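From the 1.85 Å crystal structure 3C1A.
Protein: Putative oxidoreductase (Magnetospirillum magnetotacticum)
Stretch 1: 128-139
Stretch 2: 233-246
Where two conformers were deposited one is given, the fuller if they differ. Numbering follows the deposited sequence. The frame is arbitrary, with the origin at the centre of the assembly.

Stretch 1 (128-139) TQLFNPAWEALK
Stretch 2 (233-246) RLAVFGEAGTLVMD

How do the two backbones lie? Residues 128-130 form a 3-10 segment, and a helix starts at Pro 133 and runs on past Lys 139, with phi/psi near -63/-40. Strands 233-238 and 242-246 make a hairpin, paired by Leu 234 N to Met 245 O (2.8 Å) and Met 245 N to Leu 234 O (2.9 Å). The helix axis runs almost parallel to the first strand (5°, 11.3 Å away) and antiparallel to the second (178°, 9.7 Å). In register, Ala 134 CA lies 7.5 Å from Met 245 CA, and Leu 138 CA 6.9 Å from Leu 243 CA.

What fills the gap between helix and hairpin? Strand alternation turns Leu 234, Val 236, Leu 243 and Met 245 toward the helix, while Ala 235 and Val 244 point away. Leu 138 (chi1 t, chi2 t) enters among the four: its CD1 is 3.6 Å from Leu 234 CD1 and 4.0 Å from Met 245 SE, its CD2 4.2 Å from Val 236 CG2, and its CG 4.0 Å from Leu 243 CB. No hydrogen bond crosses; the contact is chiefly apolar packing.

How does Met 245 use its length? This selenomethionine (m, t, p) reaches toward the start of the helix, with SE 4.2 Å from Ala 134 CB. SE also meets the edge of Trp 135 (chi1 t, chi2 -115°), 3.9 Å from CE3 and 5.3 Å from the six-membered ring centroid, while Trp 135 CZ3 reaches Leu 234 CD2 at 3.9 Å.

What orders the helix start near the Met 245 methyl? Asn 132 (chi1 t) caps the helix, its OD1 accepting from Ala 134 N at 3.0 Å, while its ND2 donates to Gln 129 OE1 at 2.6 Å. Met 245 CE approaches this polar pair, 3.1 Å from Gln 129 OE1 and 3.9 Å from Asn 132 ND2.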

ATOM      1  N   THR A 128      -0.971  -1.229  -2.170  1.00 12.94           N
ATOM      2  CA  THR A 128      -1.097  -1.894  -3.463  1.00 14.64           C
ATOM      3  C   THR A 128      -1.775  -3.274  -3.373  1.00 15.73           C
ATOM      4  O   THR A 128      -2.481  -3.684  -4.290  1.00 16.81           O
ATOM      5  CB  THR A 128       0.271  -2.022  -4.079  1.00 17.82           C
ATOM      6  OG1 THR A 128       0.915  -0.740  -4.003  1.00 20.34           O
ATOM      7  CG2 THR A 128       0.175  -2.466  -5.532  1.00 16.11           C
ATOM      8  N   GLN A 129      -1.540  -4.002  -2.285  1.00 17.25           N
ATOM      9  CA  GLN A 129      -2.078  -5.365  -2.197  1.00 17.11           C
ATOM     10  C   GLN A 129      -3.589  -5.349  -2.180  1.00 16.19           C
ATOM     11  O   GLN A 129      -4.227  -6.284  -2.624  1.00 14.13           O
ATOM     12  CB  GLN A 129      -1.603  -6.101  -0.940  1.00 20.48           C
ATOM     13  CG  GLN A 129      -1.921  -7.626  -1.035  1.00 22.35           C
ATOM     14  CD  GLN A 129      -0.987  -8.300  -1.973  1.00 21.91           C
ATOM     15  OE1 GLN A 129      -1.320  -8.541  -3.143  1.00 26.67           O
ATOM     16  NE2 GLN A 129       0.228  -8.562  -1.504  1.00 23.16           N
ATOM     17  N   LEU A 130      -4.160  -4.299  -1.626  1.00 13.72           N
ATOM     18  CA  LEU A 130      -5.593  -4.234  -1.509  1.00 15.65           C
ATOM     19  C   LEU A 130      -6.287  -3.972  -2.850  1.00 15.11           C
ATOM     20  O   LEU A 130      -7.498  -3.981  -2.903  1.00 16.17           O
ATOM     21  CB  LEU A 130      -5.980  -3.181  -0.488  1.00 14.84           C
ATOM     22  CG  LEU A 130      -5.383  -3.372   0.896  1.00 18.72           C
ATOM     23  CD1 LEU A 130      -5.963  -2.323   1.798  1.00 15.52           C
ATOM     24  CD2 LEU A 130      -5.698  -4.749   1.439  1.00 14.09           C
ATOM     25  N   PHE A 131      -5.500  -3.723  -3.912  1.00 14.58           N
ATOM     26  CA  PHE A 131      -5.980  -3.556  -5.274  1.00 15.16           C
ATOM     27  C   PHE A 131      -5.477  -4.688  -6.172  1.00 16.07           C
ATOM     28  O   PHE A 131      -5.539  -4.590  -7.388  1.00 19.76           O
ATOM     29  CB  PHE A 131      -5.469  -2.206  -5.835  1.00 13.18           C
ATOM     30  CG  PHE A 131      -5.996  -1.012  -5.109  1.00 14.00           C
ATOM     31  CD1 PHE A 131      -7.267  -0.515  -5.384  1.00 18.76           C
ATOM     32  CD2 PHE A 131      -5.240  -0.392  -4.126  1.00 11.62           C
ATOM     33  CE1 PHE A 131      -7.754   0.606  -4.726  1.00 16.80           C
ATOM     34  CE2 PHE A 131      -5.736   0.744  -3.472  1.00 11.30           C
ATOM     35  CZ  PHE A 131      -6.996   1.220  -3.763  1.00 13.36           C
ATOM     36  N   ASN A 132      -4.923  -5.741  -5.574  1.00 16.70           N
ATOM     37  CA  ASN A 132      -4.381  -6.862  -6.332  1.00 15.49           C
ATOM     38  C   ASN A 132      -5.482  -7.889  -6.570  1.00 15.66           C
ATOM     39  O   ASN A 132      -6.094  -8.358  -5.610  1.00 14.02           O
ATOM     40  CB  ASN A 132      -3.233  -7.471  -5.520  1.00 15.79           C
ATOM     41  CG  ASN A 132      -2.538  -8.611  -6.240  1.00 13.95           C
ATOM     42  OD1 ASN A 132      -2.997  -9.089  -7.279  1.00 22.17           O
ATOM     43  ND2 ASN A 132      -1.447  -9.089  -5.657  1.00 20.20           N
ATOM     44  N   PRO A 133      -5.759  -8.259  -7.842  1.00 15.83           N
ATOM     45  CA  PRO A 133      -6.765  -9.319  -8.020  1.00 17.14           C
ATOM     46  C   PRO A 133      -6.519 -10.657  -7.288  1.00 17.15           C
ATOM     47  O   PRO A 133      -7.467 -11.343  -6.968  1.00 17.08           O
ATOM     48  CB  PRO A 133      -6.767  -9.541  -9.543  1.00 17.54           C
ATOM     49  CG  PRO A 133      -6.341  -8.204 -10.082  1.00 16.51           C
ATOM     50  CD  PRO A 133      -5.278  -7.747  -9.146  1.00 15.77           C
ATOM     51  N   ALA A 134      -5.273 -11.005  -7.011  1.00 17.20           N
ATOM     52  CA  ALA A 134      -4.978 -12.209  -6.270  1.00 17.31           C
ATOM     53  C   ALA A 134      -5.472 -12.121  -4.805  1.00 17.04           C
ATOM     54  O   ALA A 134      -5.939 -13.117  -4.260  1.00 15.82           O
ATOM     55  CB  ALA A 134      -3.476 -12.497  -6.330  1.00 18.28           C
ATOM     56  N   TRP A 135      -5.380 -10.933  -4.186  1.00 17.57           N
ATOM     57  CA  TRP A 135      -5.799 -10.712  -2.797  1.00 15.37           C
ATOM     58  C   TRP A 135      -7.319 -10.749  -2.720  1.00 15.81           C
ATOM     59  O   TRP A 135      -7.905 -11.366  -1.834  1.00 13.83           O
ATOM     60  CB  TRP A 135      -5.254  -9.375  -2.271  1.00 13.86           C
ATOM     61  CG  TRP A 135      -5.711  -9.079  -0.890  1.00 11.46           C
ATOM     62  CD1 TRP A 135      -6.510  -8.073  -0.501  1.00 14.84           C
ATOM     63  CD2 TRP A 135      -5.383  -9.817   0.287  1.00 15.86           C
ATOM     64  NE1 TRP A 135      -6.716  -8.123   0.859  1.00 15.24           N
ATOM     65  CE2 TRP A 135      -6.032  -9.198   1.361  1.00 17.33           C
ATOM     66  CE3 TRP A 135      -4.616 -10.968   0.533  1.00 17.71           C
ATOM     67  CZ2 TRP A 135      -5.953  -9.690   2.643  1.00 13.23           C
ATOM     68  CZ3 TRP A 135      -4.532 -11.444   1.809  1.00  9.22           C
ATOM     69  CH2 TRP A 135      -5.198 -10.814   2.850  1.00 15.68           C
ATOM     70  N   GLU A 136      -7.941 -10.104  -3.694  0.50 17.13           N
ATOM     71  CA  GLU A 136      -9.383 -10.155  -3.852  0.50 17.51           C
ATOM     72  C   GLU A 136      -9.886 -11.604  -4.030  0.50 17.27           C
ATOM     73  O   GLU A 136     -10.874 -11.997  -3.408  0.50 17.26           O
ATOM     74  CB  GLU A 136      -9.798  -9.247  -5.011  0.50 17.40           C
ATOM     75  CG  GLU A 136      -9.484  -7.750  -4.751  0.50 12.71           C
ATOM     76  CD  GLU A 136      -9.603  -6.870  -5.984  0.50 20.49           C
ATOM     77  OE1 GLU A 136     -10.201  -7.318  -6.980  0.50 24.90           O
ATOM     78  OE2 GLU A 136      -9.084  -5.728  -5.963  0.50 21.97           O
ATOM     79  N   ALA A 137      -9.177 -12.387  -4.845  1.00 17.78           N
ATOM     80  CA  ALA A 137      -9.469 -13.826  -5.053  1.00 17.89           C
ATOM     81  C   ALA A 137      -9.247 -14.670  -3.783  1.00 18.40           C
ATOM     82  O   ALA A 137     -10.022 -15.583  -3.516  1.00 17.93           O
ATOM     83  CB  ALA A 137      -8.651 -14.382  -6.175  1.00 15.84           C
ATOM     84  N   LEU A 138      -8.201 -14.366  -3.004  1.00 17.17           N
ATOM     85  CA  LEU A 138      -7.959 -15.039  -1.733  1.00 18.03           C
ATOM     86  C   LEU A 138      -9.080 -14.740  -0.748  1.00 19.67           C
ATOM     87  O   LEU A 138      -9.618 -15.662  -0.113  1.00 19.41           O
ATOM     88  CB  LEU A 138      -6.603 -14.619  -1.110  1.00 18.31           C
ATOM     89  CG  LEU A 138      -6.158 -15.232   0.235  1.00 13.75           C
ATOM     90  CD1 LEU A 138      -4.601 -15.123   0.432  1.00 10.67           C
ATOM     91  CD2 LEU A 138      -6.901 -14.583   1.435  1.00 13.00           C
ATOM     92  N   LYS A 139      -9.452 -13.466  -0.608  1.00 17.69           N
ATOM     93  CA  LYS A 139     -10.576 -13.138   0.258  1.00 18.08           C
ATOM     94  C   LYS A 139     -11.880 -13.799  -0.181  1.00 19.31           C
ATOM     95  O   LYS A 139     -12.642 -14.265   0.666  1.00 18.96           O
ATOM     96  CB  LYS A 139     -10.759 -11.637   0.426  1.00 16.71           C
ATOM     97  CG  LYS A 139      -9.599 -10.999   1.143  1.00 15.36           C
ATOM     98  CD  LYS A 139      -9.928  -9.589   1.598  1.00 21.21           C
ATOM     99  CE  LYS A 139     -10.063  -8.646   0.397  1.00 25.89           C
ATOM    100  NZ  LYS A 139     -10.309  -7.236   0.807  1.00 29.12           N
ATOM    101  N   ARG A 233       5.648 -13.150  -0.095  1.00 17.77           N
ATOM    102  CA  ARG A 233       4.697 -14.248   0.019  1.00 16.16           C
ATOM    103  C   ARG A 233       3.859 -14.080   1.246  1.00 15.54           C
ATOM    104  O   ARG A 233       4.295 -13.455   2.222  1.00 16.50           O
ATOM    105  CB  ARG A 233       5.393 -15.606  -0.001  1.00 16.85           C
ATOM    106  CG  ARG A 233       6.571 -15.736   0.910  1.00 21.19           C
ATOM    107  CD  ARG A 233       7.147 -17.123   0.762  1.00 24.05           C
ATOM    108  NE  ARG A 233       8.275 -17.358   1.657  1.00 24.11           N
ATOM    109  CZ  ARG A 233       8.802 -18.556   1.883  1.00 25.14           C
ATOM    110  NH1 ARG A 233       8.277 -19.636   1.303  1.00 29.57           N
ATOM    111  NH2 ARG A 233       9.839 -18.681   2.711  1.00 29.52           N
ATOM    112  N   LEU A 234       2.642 -14.605   1.200  1.00 15.30           N
ATOM    113  CA  LEU A 234       1.840 -14.690   2.417  1.00 14.79           C
ATOM    114  C   LEU A 234       1.055 -15.994   2.437  1.00 16.12           C
ATOM    115  O   LEU A 234       0.900 -16.651   1.408  1.00 14.60           O
ATOM    116  CB  LEU A 234       0.932 -13.470   2.580  1.00 15.53           C
ATOM    117  CG  LEU A 234      -0.219 -13.236   1.604  1.00 12.25           C
ATOM    118  CD1 LEU A 234      -1.445 -14.209   1.781  1.00 13.70           C
ATOM    119  CD2 LEU A 234      -0.630 -11.776   1.786  1.00 16.68           C
ATOM    120  N   ALA A 235       0.603 -16.397   3.622  1.00 13.52           N
ATOM    121  CA  ALA A 235      -0.155 -17.629   3.750  1.00 11.08           C
ATOM    122  C   ALA A 235      -1.227 -17.375   4.779  1.00 14.00           C
ATOM    123  O   ALA A 235      -0.937 -16.742   5.767  1.00  9.17           O
ATOM    124  CB  ALA A 235       0.751 -18.761   4.198  1.00  9.38           C
ATOM    125  N   VAL A 236      -2.451 -17.828   4.541  1.00 11.04           N
ATOM    126  CA  VAL A 236      -3.530 -17.714   5.541  1.00 12.18           C
ATOM    127  C   VAL A 236      -3.915 -19.144   5.948  1.00 10.80           C
ATOM    128  O   VAL A 236      -4.352 -19.928   5.127  1.00 11.03           O
ATOM    129  CB  VAL A 236      -4.777 -16.900   5.043  1.00 11.35           C
ATOM    130  CG1 VAL A 236      -5.855 -16.841   6.141  1.00 12.51           C
ATOM    131  CG2 VAL A 236      -4.364 -15.468   4.682  1.00 11.06           C
ATOM    132  N   PHE A 237      -3.693 -19.480   7.207  1.00 11.67           N
ATOM    133  CA  PHE A 237      -3.881 -20.852   7.675  1.00 12.04           C
ATOM    134  C   PHE A 237      -5.248 -20.939   8.312  1.00 11.16           C
ATOM    135  O   PHE A 237      -5.573 -20.207   9.242  1.00 13.29           O
ATOM    136  CB  PHE A 237      -2.801 -21.272   8.695  1.00 14.13           C
ATOM    137  CG  PHE A 237      -1.388 -21.178   8.172  1.00 14.74           C
ATOM    138  CD1 PHE A 237      -0.778 -22.258   7.549  1.00 14.05           C
ATOM    139  CD2 PHE A 237      -0.657 -20.009   8.342  1.00 14.95           C
ATOM    140  CE1 PHE A 237       0.501 -22.173   7.072  1.00  9.65           C
ATOM    141  CE2 PHE A 237       0.649 -19.917   7.868  1.00 16.96           C
ATOM    142  CZ  PHE A 237       1.218 -20.988   7.213  1.00 12.42           C
ATOM    143  N   GLY A 238      -6.058 -21.861   7.835  1.00 15.35           N
ATOM    144  CA  GLY A 238      -7.350 -22.100   8.477  1.00 13.53           C
ATOM    145  C   GLY A 238      -7.503 -23.522   8.931  1.00 14.39           C
ATOM    146  O   GLY A 238      -6.625 -24.368   8.722  1.00 14.80           O
ATOM    147  N   GLU A 239      -8.662 -23.819   9.507  1.00 15.47           N
ATOM    148  CA  GLU A 239      -8.948 -25.169  10.011  1.00 14.12           C
ATOM    149  C   GLU A 239      -8.986 -26.243   8.911  1.00 15.28           C
ATOM    150  O   GLU A 239      -8.748 -27.425   9.177  1.00 16.65           O
ATOM    151  CB  GLU A 239     -10.295 -25.204  10.705  1.00 13.94           C
ATOM    152  CG  GLU A 239     -10.371 -24.445  11.971  1.00 18.83           C
ATOM    153  CD  GLU A 239     -11.709 -24.591  12.633  1.00 24.86           C
ATOM    154  OE1 GLU A 239     -12.672 -25.017  11.948  1.00 18.74           O
ATOM    155  OE2 GLU A 239     -11.793 -24.253  13.839  1.00 22.72           O
ATOM    156  N   ALA A 240      -9.336 -25.840   7.699  1.00 14.66           N
ATOM    157  CA  ALA A 240      -9.638 -26.780   6.618  1.00 13.16           C
ATOM    158  C   ALA A 240      -8.747 -26.663   5.396  1.00 14.25           C
ATOM    159  O   ALA A 240      -8.844 -27.489   4.513  1.00 16.63           O
ATOM    160  CB  ALA A 240     -11.111 -26.633   6.211  1.00 14.12           C
ATOM    161  N   GLY A 241      -7.858 -25.675   5.373  1.00 14.71           N
ATOM    162  CA  GLY A 241      -6.984 -25.403   4.229  1.00 15.87           C
ATOM    163  C   GLY A 241      -6.075 -24.226   4.541  1.00 12.93           C
ATOM    164  O   GLY A 241      -6.148 -23.656   5.606  1.00 12.90           O
ATOM    165  N   THR A 242      -5.162 -23.942   3.631  1.00 13.78           N
ATOM    166  CA  THR A 242      -4.193 -22.849   3.775  1.00 12.17           C
ATOM    167  C   THR A 242      -4.182 -22.145   2.418  1.00 15.73           C
ATOM    168  O   THR A 242      -4.088 -22.811   1.389  1.00 13.43           O
ATOM    169  CB  THR A 242      -2.789 -23.403   4.095  1.00 11.41           C
ATOM    170  OG1 THR A 242      -2.840 -24.219   5.293  1.00 14.14           O
ATOM    171  CG2 THR A 242      -1.776 -22.260   4.277  1.00  9.68           C
ATOM    172  N   LEU A 243      -4.324 -20.818   2.412  1.00 13.96           N
ATOM    173  CA  LEU A 243      -4.221 -20.045   1.171  1.00 11.98           C
ATOM    174  C   LEU A 243      -2.898 -19.324   1.173  1.00 12.45           C
ATOM    175  O   LEU A 243      -2.544 -18.685   2.170  1.00  9.92           O
ATOM    176  CB  LEU A 243      -5.360 -19.039   1.073  1.00 11.25           C
ATOM    177  CG  LEU A 243      -6.702 -19.698   0.796  1.00 12.91           C
ATOM    178  CD1 LEU A 243      -7.865 -18.817   1.139  1.00  9.10           C
ATOM    179  CD2 LEU A 243      -6.719 -20.132  -0.686  1.00  8.79           C
ATOM    180  N   VAL A 244      -2.148 -19.481   0.092  1.00 10.63           N
ATOM    181  CA  VAL A 244      -0.827 -18.866  -0.083  1.00 12.55           C
ATOM    182  C   VAL A 244      -0.756 -17.983  -1.357  1.00 15.80           C
ATOM    183  O   VAL A 244      -1.189 -18.368  -2.424  1.00 12.03           O
ATOM    184  CB  VAL A 244       0.314 -19.929  -0.133  1.00 14.30           C
ATOM    185  CG1 VAL A 244       1.691 -19.268  -0.378  1.00 11.51           C
ATOM    186  CG2 VAL A 244       0.364 -20.784   1.125  1.00 15.05           C
HETATM  187  N   MSE A 245      -0.206 -16.781  -1.216  1.00 17.31           N
HETATM  188  CA  MSE A 245       0.171 -15.988  -2.384  1.00 18.51           C
HETATM  189  C   MSE A 245       1.668 -15.847  -2.393  1.00 19.18           C
HETATM  190  O   MSE A 245       2.213 -15.340  -1.435  1.00 19.51           O
HETATM  191  CB  MSE A 245      -0.445 -14.609  -2.296  1.00 17.73           C
HETATM  192  CG  MSE A 245      -1.829 -14.554  -2.774  1.00 22.23           C
HETATM  193 SE   MSE A 245      -2.697 -12.938  -2.263  0.75 16.81          SE
HETATM  194  CE  MSE A 245      -1.418 -11.612  -2.746  1.00 16.95           C
ATOM    195  N   ASP A 246       2.324 -16.292  -3.461  1.00 23.57           N
ATOM    196  CA  ASP A 246       3.790 -16.387  -3.505  1.00 27.46           C
ATOM    197  C   ASP A 246       4.349 -15.942  -4.845  1.00 31.84           C
ATOM    198  O   ASP A 246       3.996 -16.523  -5.862  1.00 33.08           O
ATOM    199  CB  ASP A 246       4.199 -17.837  -3.270  1.00 29.17           C
ATOM    200  CG  ASP A 246       5.716 -18.018  -3.169  1.00 33.29           C
ATOM    201  OD1 ASP A 246       6.481 -17.096  -3.553  1.00 29.81           O
ATOM    202  OD2 ASP A 246       6.127 -19.092  -2.688  1.00 32.16           O
TER